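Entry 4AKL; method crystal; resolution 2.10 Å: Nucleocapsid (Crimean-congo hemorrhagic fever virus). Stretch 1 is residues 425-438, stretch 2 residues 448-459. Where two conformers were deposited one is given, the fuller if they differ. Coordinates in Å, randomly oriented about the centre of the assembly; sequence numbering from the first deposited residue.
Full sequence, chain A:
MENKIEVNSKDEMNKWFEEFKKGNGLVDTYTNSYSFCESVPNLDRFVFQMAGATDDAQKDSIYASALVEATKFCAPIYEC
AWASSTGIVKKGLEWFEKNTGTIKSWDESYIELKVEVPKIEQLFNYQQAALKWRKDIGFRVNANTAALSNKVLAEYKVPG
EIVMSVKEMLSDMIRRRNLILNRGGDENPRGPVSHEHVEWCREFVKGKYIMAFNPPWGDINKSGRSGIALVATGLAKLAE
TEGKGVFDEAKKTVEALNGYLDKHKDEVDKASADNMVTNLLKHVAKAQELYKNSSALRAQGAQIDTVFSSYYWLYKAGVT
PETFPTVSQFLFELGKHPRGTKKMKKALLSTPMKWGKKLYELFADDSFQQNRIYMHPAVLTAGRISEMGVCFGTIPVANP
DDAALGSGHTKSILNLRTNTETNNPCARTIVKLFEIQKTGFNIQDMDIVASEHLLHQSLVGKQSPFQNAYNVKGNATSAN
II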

ATOM      1  N   PRO A 425      20.940   9.374  -3.020  1.00 45.37           N
ATOM      2  CA  PRO A 425      20.580   9.319  -4.406  1.00 44.00           C
ATOM      3  C   PRO A 425      19.120   8.942  -4.615  1.00 41.63           C
ATOM      4  O   PRO A 425      18.615   9.204  -5.670  1.00 40.54           O
ATOM      5  CB  PRO A 425      21.521   8.223  -4.972  1.00 44.42           C
ATOM      6  CG  PRO A 425      21.825   7.438  -3.868  1.00 45.26           C
ATOM      7  CD  PRO A 425      21.974   8.379  -2.740  1.00 46.54           C
ATOM      8  N   CYS A 426      18.471   8.330  -3.610  1.00 41.03           N
ATOM      9  CA  CYS A 426      17.061   8.087  -3.674  1.00 39.60           C
ATOM     10  C   CYS A 426      16.322   9.412  -3.787  1.00 39.42           C
ATOM     11  O   CYS A 426      15.532   9.635  -4.744  1.00 38.06           O
ATOM     12  CB  CYS A 426      16.587   7.353  -2.434  1.00 39.67           C
ATOM     13  SG  CYS A 426      14.812   6.915  -2.521  1.00 37.39           S
ATOM     14  N   ALA A 427      16.569  10.288  -2.817  1.00 40.28           N
ATOM     15  CA  ALA A 427      15.864  11.562  -2.782  1.00 40.50           C
ATOM     16  C   ALA A 427      16.264  12.423  -3.997  1.00 40.97           C
ATOM     17  O   ALA A 427      15.417  13.037  -4.639  1.00 40.48           O
ATOM     18  CB  ALA A 427      16.119  12.270  -1.480  1.00 41.87           C
ATOM     19  N   ARG A 428      17.535  12.452  -4.353  1.00 42.04           N
ATOM     20  CA  ARG A 428      17.899  13.255  -5.519  1.00 42.82           C
ATOM     21  C   ARG A 428      17.071  12.863  -6.749  1.00 40.93           C
ATOM     22  O   ARG A 428      16.612  13.738  -7.478  1.00 41.16           O
ATOM     23  CB  ARG A 428      19.375  13.168  -5.821  1.00 44.17           C
ATOM     24  CG  ARG A 428      20.198  13.957  -4.824  1.00 48.02           C
ATOM     25  CD  ARG A 428      21.653  13.935  -5.161  1.00 52.44           C
ATOM     26  NE  ARG A 428      22.345  12.776  -4.572  1.00 56.75           N
ATOM     27  CZ  ARG A 428      23.060  11.838  -5.230  1.00 57.95           C
ATOM     28  NH1 ARG A 428      23.230  11.844  -6.557  1.00 58.27           N
ATOM     29  NH2 ARG A 428      23.618  10.874  -4.535  1.00 59.21           N
ATOM     30  N   THR A 429      16.878  11.568  -6.939  1.00 39.46           N
ATOM     31  CA  THR A 429      16.233  11.045  -8.119  1.00 38.08           C
ATOM     32  C   THR A 429      14.706  11.284  -8.109  1.00 36.87           C
ATOM     33  O   THR A 429      14.117  11.574  -9.168  1.00 37.41           O
ATOM     34  CB  THR A 429      16.540   9.557  -8.232  1.00 37.93           C
ATOM     35  OG1 THR A 429      17.957   9.370  -8.201  1.00 38.32           O
ATOM     36  CG2 THR A 429      15.910   8.927  -9.521  1.00 36.36           C
ATOM     37  N   ILE A 430      14.071  11.142  -6.939  1.00 36.02           N
ATOM     38  CA  ILE A 430      12.656  11.479  -6.745  1.00 34.99           C
ATOM     39  C   ILE A 430      12.381  12.934  -7.113  1.00 35.40           C
ATOM     40  O   ILE A 430      11.452  13.227  -7.820  1.00 34.44           O
ATOM     41  CB  ILE A 430      12.216  11.234  -5.280  1.00 35.18           C
ATOM     42  CG1 ILE A 430      12.093   9.724  -4.994  1.00 34.69           C
ATOM     43  CG2 ILE A 430      10.868  11.890  -4.978  1.00 34.52           C
ATOM     44  CD1 ILE A 430      11.843   9.308  -3.522  1.00 33.20           C
ATOM     45  N   VAL A 431      13.223  13.830  -6.604  1.00 36.88           N
ATOM     46  CA  VAL A 431      13.130  15.282  -6.816  1.00 37.61           C
ATOM     47  C   VAL A 431      13.297  15.659  -8.295  1.00 37.73           C
ATOM     48  O   VAL A 431      12.545  16.509  -8.839  1.00 37.36           O
ATOM     49  CB  VAL A 431      14.214  16.029  -5.938  1.00 39.52           C
ATOM     50  CG1 VAL A 431      14.494  17.384  -6.443  1.00 40.35           C
ATOM     51  CG2 VAL A 431      13.776  16.056  -4.497  1.00 39.13           C
ATOM     52  N   LYS A 432      14.278  15.037  -8.940  1.00 38.01           N
ATOM     53  CA  LYS A 432      14.543  15.327 -10.315  1.00 38.65           C
ATOM     54  C   LYS A 432      13.340  14.874 -11.140  1.00 37.13           C
ATOM     55  O   LYS A 432      12.976  15.577 -12.084  1.00 37.57           O
ATOM     56  CB  LYS A 432      15.856  14.727 -10.825  1.00 39.33           C
ATOM     57  CG  LYS A 432      16.563  15.636 -11.868  1.00 43.70           C
ATOM     58  CD  LYS A 432      17.120  16.914 -11.149  1.00 47.08           C
ATOM     59  CE  LYS A 432      18.331  17.514 -11.749  1.00 51.12           C
ATOM     60  NZ  LYS A 432      18.107  18.481 -12.847  1.00 52.26           N
ATOM     61  N   LEU A 433      12.688  13.759 -10.774  1.00 35.62           N
ATOM     62  CA  LEU A 433      11.466  13.348 -11.498  1.00 34.75           C
ATOM     63  C   LEU A 433      10.297  14.314 -11.292  1.00 34.98           C
ATOM     64  O   LEU A 433       9.522  14.570 -12.234  1.00 34.54           O
ATOM     65  CB  LEU A 433      11.000  11.966 -11.145  1.00 33.42           C
ATOM     66  CG  LEU A 433      11.931  10.888 -11.651  1.00 34.72           C
ATOM     67  CD1 LEU A 433      11.740   9.628 -10.824  1.00 32.40           C
ATOM     68  CD2 LEU A 433      11.727  10.607 -13.155  1.00 33.97           C
ATOM     69  N   PHE A 434      10.166  14.821 -10.080  1.00 35.27           N
ATOM     70  CA  PHE A 434       9.174  15.809  -9.775  1.00 35.79           C
ATOM     71  C   PHE A 434       9.411  17.082 -10.625  1.00 37.11           C
ATOM     72  O   PHE A 434       8.500  17.556 -11.229  1.00 37.45           O
ATOM     73  CB  PHE A 434       9.197  16.154  -8.272  1.00 36.08           C
ATOM     74  CG  PHE A 434       8.221  17.246  -7.877  1.00 37.01           C
ATOM     75  CD1 PHE A 434       6.866  16.964  -7.705  1.00 37.26           C
ATOM     76  CD2 PHE A 434       8.647  18.531  -7.659  1.00 38.06           C
ATOM     77  CE1 PHE A 434       5.987  17.973  -7.320  1.00 37.54           C
ATOM     78  CE2 PHE A 434       7.745  19.546  -7.269  1.00 39.30           C
ATOM     79  CZ  PHE A 434       6.437  19.255  -7.115  1.00 38.80           C
ATOM     80  N   GLU A 435      10.640  17.581 -10.663  1.00 38.28           N
ATOM     81  CA  GLU A 435      10.965  18.798 -11.375  1.00 40.09           C
ATOM     82  C   GLU A 435      10.656  18.598 -12.842  1.00 39.96           C
ATOM     83  O   GLU A 435      10.063  19.457 -13.490  1.00 39.83           O
ATOM     84  CB  GLU A 435      12.414  19.229 -11.111  1.00 41.48           C
ATOM     85  CG  GLU A 435      12.624  19.702  -9.613  1.00 44.50           C
ATOM     86  CD  GLU A 435      14.096  19.858  -9.189  1.00 48.76           C
ATOM     87  OE1 GLU A 435      14.990  19.146  -9.726  1.00 49.83           O
ATOM     88  OE2 GLU A 435      14.367  20.705  -8.306  1.00 51.44           O
ATOM     89  N   ILE A 436      11.016  17.432 -13.360  1.00 39.59           N
ATOM     90  CA  ILE A 436      10.706  17.092 -14.746  1.00 39.72           C
ATOM     91  C   ILE A 436       9.180  17.070 -14.997  1.00 39.76           C
ATOM     92  O   ILE A 436       8.709  17.681 -16.000  1.00 40.15           O
ATOM     93  CB  ILE A 436      11.362  15.778 -15.159  1.00 38.98           C
ATOM     94  CG1 ILE A 436      12.873  15.920 -15.189  1.00 39.95           C
ATOM     95  CG2 ILE A 436      10.889  15.318 -16.537  1.00 39.31           C
ATOM     96  CD1 ILE A 436      13.569  14.599 -15.239  1.00 39.01           C
ATOM     97  N   GLN A 437       8.406  16.400 -14.132  1.00 39.25           N
ATOM     98  CA  GLN A 437       6.920  16.397 -14.265  0.70 39.23           C
ATOM     99  C   GLN A 437       6.399  17.827 -14.241  1.00 40.73           C
ATOM    100  O   GLN A 437       5.473  18.186 -15.028  1.00 40.58           O
ATOM    101  CB  GLN A 437       6.138  15.635 -13.156  0.70 38.67           C
ATOM    102  CG  GLN A 437       6.543  14.189 -12.836  0.70 38.03           C
ATOM    103  CD  GLN A 437       5.666  13.476 -11.739  0.70 38.89           C
ATOM    104  OE1 GLN A 437       6.143  12.559 -10.949  0.70 32.62           O
ATOM    105  NE2 GLN A 437       4.377  13.859 -11.716  0.70 38.90           N
ATOM    106  N   LYS A 438       6.957  18.634 -13.351  1.00 41.69           N
ATOM    107  CA  LYS A 438       6.480  19.980 -13.139  1.00 43.72           C
ATOM    108  C   LYS A 438       6.735  20.905 -14.327  1.00 45.12           C
ATOM    109  O   LYS A 438       5.912  21.777 -14.612  1.00 46.33           O
ATOM    110  CB  LYS A 438       7.146  20.560 -11.886  1.00 44.45           C
ATOM    111  CG  LYS A 438       6.555  21.840 -11.414  1.00 46.51           C
ATOM    112  CD  LYS A 438       6.930  22.157  -9.914  1.00 47.61           C
ATOM    113  CE  LYS A 438       8.103  23.094  -9.706  1.00 49.13           C
ATOM    114  NZ  LYS A 438       7.695  24.384  -9.008  1.00 50.61           N
ATOM    115  N   ILE A 448      -2.872  11.990  -9.003  1.00 42.69           N
ATOM    116  CA  ILE A 448      -1.753  11.190  -8.504  1.00 41.57           C
ATOM    117  C   ILE A 448      -0.434  11.642  -9.062  1.00 40.25           C
ATOM    118  O   ILE A 448      -0.257  11.607 -10.292  1.00 40.15           O
ATOM    119  CB  ILE A 448      -1.950   9.697  -8.926  1.00 41.30           C
ATOM    120  CG1 ILE A 448      -3.134   9.064  -8.178  1.00 41.94           C
ATOM    121  CG2 ILE A 448      -0.638   8.825  -8.702  1.00 40.24           C
ATOM    122  CD1 ILE A 448      -3.057   9.257  -6.727  1.00 43.90           C
ATOM    123  N   VAL A 449       0.489  12.047  -8.181  1.00 39.19           N
ATOM    124  CA  VAL A 449       1.859  12.432  -8.581  1.00 38.04           C
ATOM    125  C   VAL A 449       2.788  11.301  -8.101  1.00 37.07           C
ATOM    126  O   VAL A 449       3.081  11.216  -6.896  1.00 35.91           O
ATOM    127  CB  VAL A 449       2.231  13.769  -8.005  1.00 39.38           C
ATOM    128  CG1 VAL A 449       3.709  14.149  -8.309  1.00 38.51           C
ATOM    129  CG2 VAL A 449       1.309  14.830  -8.564  1.00 39.11           C
ATOM    130  N   ALA A 450       3.215  10.436  -9.046  1.00 34.75           N
ATOM    131  CA  ALA A 450       4.085   9.281  -8.727  1.00 34.48           C
ATOM    132  C   ALA A 450       5.309   9.625  -7.844  1.00 34.39           C
ATOM    133  O   ALA A 450       5.605   8.926  -6.914  1.00 34.45           O
ATOM    134  CB  ALA A 450       4.604   8.593 -10.003  1.00 33.57           C
ATOM    135  N   SER A 451       5.993  10.703  -8.160  1.00 34.10           N
ATOM    136  CA  SER A 451       7.191  11.115  -7.399  1.00 34.47           C
ATOM    137  C   SER A 451       6.855  11.490  -5.970  1.00 35.02           C
ATOM    138  O   SER A 451       7.659  11.254  -5.082  1.00 35.32           O
ATOM    139  CB  SER A 451       7.895  12.278  -8.107  1.00 34.93           C
ATOM    140  OG  SER A 451       6.984  13.356  -8.265  1.00 34.88           O
ATOM    141  N   GLU A 452       5.675  12.073  -5.745  1.00 35.00           N
ATOM    142  CA  GLU A 452       5.194  12.347  -4.369  1.00 36.16           C
ATOM    143  C   GLU A 452       4.889  11.061  -3.576  1.00 36.55           C
ATOM    144  O   GLU A 452       5.246  10.977  -2.388  1.00 37.12           O
ATOM    145  CB  GLU A 452       3.978  13.273  -4.366  1.00 36.10           C
ATOM    146  CG  GLU A 452       4.359  14.652  -4.777  1.00 37.06           C
ATOM    147  CD  GLU A 452       3.232  15.619  -4.794  1.00 37.03           C
ATOM    148  OE1 GLU A 452       2.131  15.240  -4.415  1.00 35.48           O
ATOM    149  OE2 GLU A 452       3.455  16.781  -5.190  1.00 37.94           O
ATOM    150  N   HIS A 453       4.258  10.073  -4.243  1.00 35.93           N
ATOM    151  CA  HIS A 453       3.980   8.735  -3.680  0.50 35.57           C
ATOM    152  C   HIS A 453       5.342   8.123  -3.287  1.00 35.98           C
ATOM    153  O   HIS A 453       5.499   7.570  -2.208  1.00 36.44           O
ATOM    154  CB  HIS A 453       3.214   7.947  -4.780  0.50 34.73           C
ATOM    155  CG  HIS A 453       2.778   6.557  -4.434  0.50 34.62           C
ATOM    156  ND1 HIS A 453       1.934   6.259  -3.375  0.50 36.40           N
ATOM    157  CD2 HIS A 453       3.030   5.380  -5.054  0.50 34.17           C
ATOM    158  CE1 HIS A 453       1.710   4.951  -3.353  0.50 35.35           C
ATOM    159  NE2 HIS A 453       2.363   4.395  -4.363  0.50 33.10           N
ATOM    160  N   LEU A 454       6.329   8.243  -4.193  1.00 35.32           N
ATOM    161  CA  LEU A 454       7.661   7.720  -3.906  1.00 35.74           C
ATOM    162  C   LEU A 454       8.313   8.403  -2.679  1.00 36.48           C
ATOM    163  O   LEU A 454       8.850   7.727  -1.849  1.00 37.29           O
ATOM    164  CB  LEU A 454       8.585   7.825  -5.103  1.00 35.24           C
ATOM    165  CG  LEU A 454       8.346   6.880  -6.288  1.00 36.06           C
ATOM    166  CD1 LEU A 454       9.261   7.364  -7.462  1.00 36.43           C
ATOM    167  CD2 LEU A 454       8.555   5.347  -5.986  1.00 34.30           C
ATOM    168  N   LEU A 455       8.254   9.721  -2.586  1.00 36.81           N
ATOM    169  CA  LEU A 455       8.791  10.438  -1.415  1.00 37.69           C
ATOM    170  C   LEU A 455       8.128  10.019  -0.107  1.00 38.52           C
ATOM    171  O   LEU A 455       8.789   9.819   0.911  1.00 38.56           O
ATOM    172  CB  LEU A 455       8.656  11.958  -1.587  1.00 37.98           C
ATOM    173  CG  LEU A 455       9.257  12.854  -0.472  1.00 38.68           C
ATOM    174  CD1 LEU A 455      10.725  12.585  -0.276  1.00 39.07           C
ATOM    175  CD2 LEU A 455       9.017  14.349  -0.751  1.00 39.13           C
ATOM    176  N   HIS A 456       6.819   9.905  -0.158  1.00 38.54           N
ATOM    177  CA  HIS A 456       6.007   9.515   0.989  1.00 39.93           C
ATOM    178  C   HIS A 456       6.514   8.191   1.528  1.00 40.04           C
ATOM    179  O   HIS A 456       6.829   8.070   2.686  1.00 40.89           O
ATOM    180  CB  HIS A 456       4.546   9.423   0.572  1.00 39.59           C
ATOM    181  CG  HIS A 456       3.627   9.137   1.692  1.00 41.99           C
ATOM    182  ND1 HIS A 456       3.213  10.108   2.585  1.00 47.43           N
ATOM    183  CD2 HIS A 456       3.043   7.988   2.083  1.00 44.07           C
ATOM    184  CE1 HIS A 456       2.412   9.555   3.479  1.00 48.14           C
ATOM    185  NE2 HIS A 456       2.287   8.272   3.190  1.00 46.04           N
ATOM    186  N   GLN A 457       6.626   7.230   0.634  1.00 39.61           N
ATOM    187  CA  GLN A 457       7.128   5.912   0.944  1.00 40.36           C
ATOM    188  C   GLN A 457       8.535   5.898   1.474  1.00 40.84           C
ATOM    189  O   GLN A 457       8.812   5.110   2.327  1.00 41.27           O
ATOM    190  CB  GLN A 457       7.021   5.022  -0.279  1.00 39.77           C
ATOM    191  CG  GLN A 457       5.547   4.668  -0.469  1.00 42.42           C
ATOM    192  CD  GLN A 457       5.298   3.997  -1.707  1.00 44.02           C
ATOM    193  OE1 GLN A 457       6.045   3.102  -2.118  1.00 46.09           O
ATOM    194  NE2 GLN A 457       4.242   4.398  -2.355  1.00 46.71           N
ATOM    195  N   SER A 458       9.417   6.746   0.941  1.00 40.66           N
ATOM    196  CA  SER A 458      10.744   6.876   1.498  1.00 41.60           C
ATOM    197  C   SER A 458      10.653   7.464   2.885  1.00 42.85           C
ATOM    198  O   SER A 458      11.396   7.067   3.749  1.00 44.71           O
ATOM    199  CB  SER A 458      11.634   7.778   0.636  1.00 41.83           C
ATOM    200  OG  SER A 458      12.962   7.693   1.060  1.00 42.11           O
ATOM    201  N   LEU A 459       9.744   8.402   3.099  1.00 43.22           N
ATOM    202  CA  LEU A 459       9.576   9.057   4.416  1.00 45.04           C
ATOM    203  C   LEU A 459       8.966   8.134   5.507  1.00 45.80           C
ATOM    204  O   LEU A 459       9.236   8.342   6.708  1.00 47.39           O
ATOM    205  CB  LEU A 459       8.755  10.352   4.305  1.00 44.85           C
ATOM    206  CG  LEU A 459       9.356  11.566   3.573  1.00 45.45           C
ATOM    207  CD1 LEU A 459       8.336  12.658   3.589  1.00 45.84           C
ATOM    208  CD2 LEU A 459      10.703  12.067   4.190  1.00 47.72           C
TER

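Two helices, 425-438 and 450-459, run nearly antiparallel at 158°, their axes approaching to 9.0 Å. Where the CA atoms come nearest, Ile 430 meets the small Ser 451, at 5.5 Å, and the side chain of Ser 451 enters the hole formed by Ile 430, Leu 433, Phe 434 and Gln 437.

Serine in a buried, largely apolar socket needs its hydroxyl satisfied, and the one polar residue lining it, Gln 437, does so. With chi1 at p (57°), Ser 451 OG donates to Gln 437 OE1 at 2.9 Å. Gln 437, with chi1 m and chi2 t, extends across the gap so that the same OE1 also accepts a weak bond from Ser 451 N at 3.4 Å. One amide oxygen thus serves both the hydroxyl and a backbone NH in the first turn of the second helix, where no preceding turn supplies a carbonyl. Val 449, at the N-cap position, points toward the first helix and packs CG1 against the amide end of Gln 437, 3.5 Å from its NE2.

Ile 430 is the main apolar piece. Its m,t rotamer sends CD1 along the second helix to Leu 454 CB at 3.9 Å, while its CG2 branch meets Leu 455 CB at 4.0 Å and lies 3.3 Å from Ser 451 O. A beta-branched side chain therefore fills two directions at once.

Phe 434 leaves its backbone sideways and takes chi1 t, which presents the ring edge to Val 449, with CD1 4.3 Å from Val 449 CG1. Glu 452 starts away from the first helix, yet its extended m,t chain returns OE2 to 3.5 Å from Phe 434 CE1. At the other end the contact closes with small residues, Cys 426 SG lying 4.1 Å from Ser 458 OG. Altogether 473 Å² is buried.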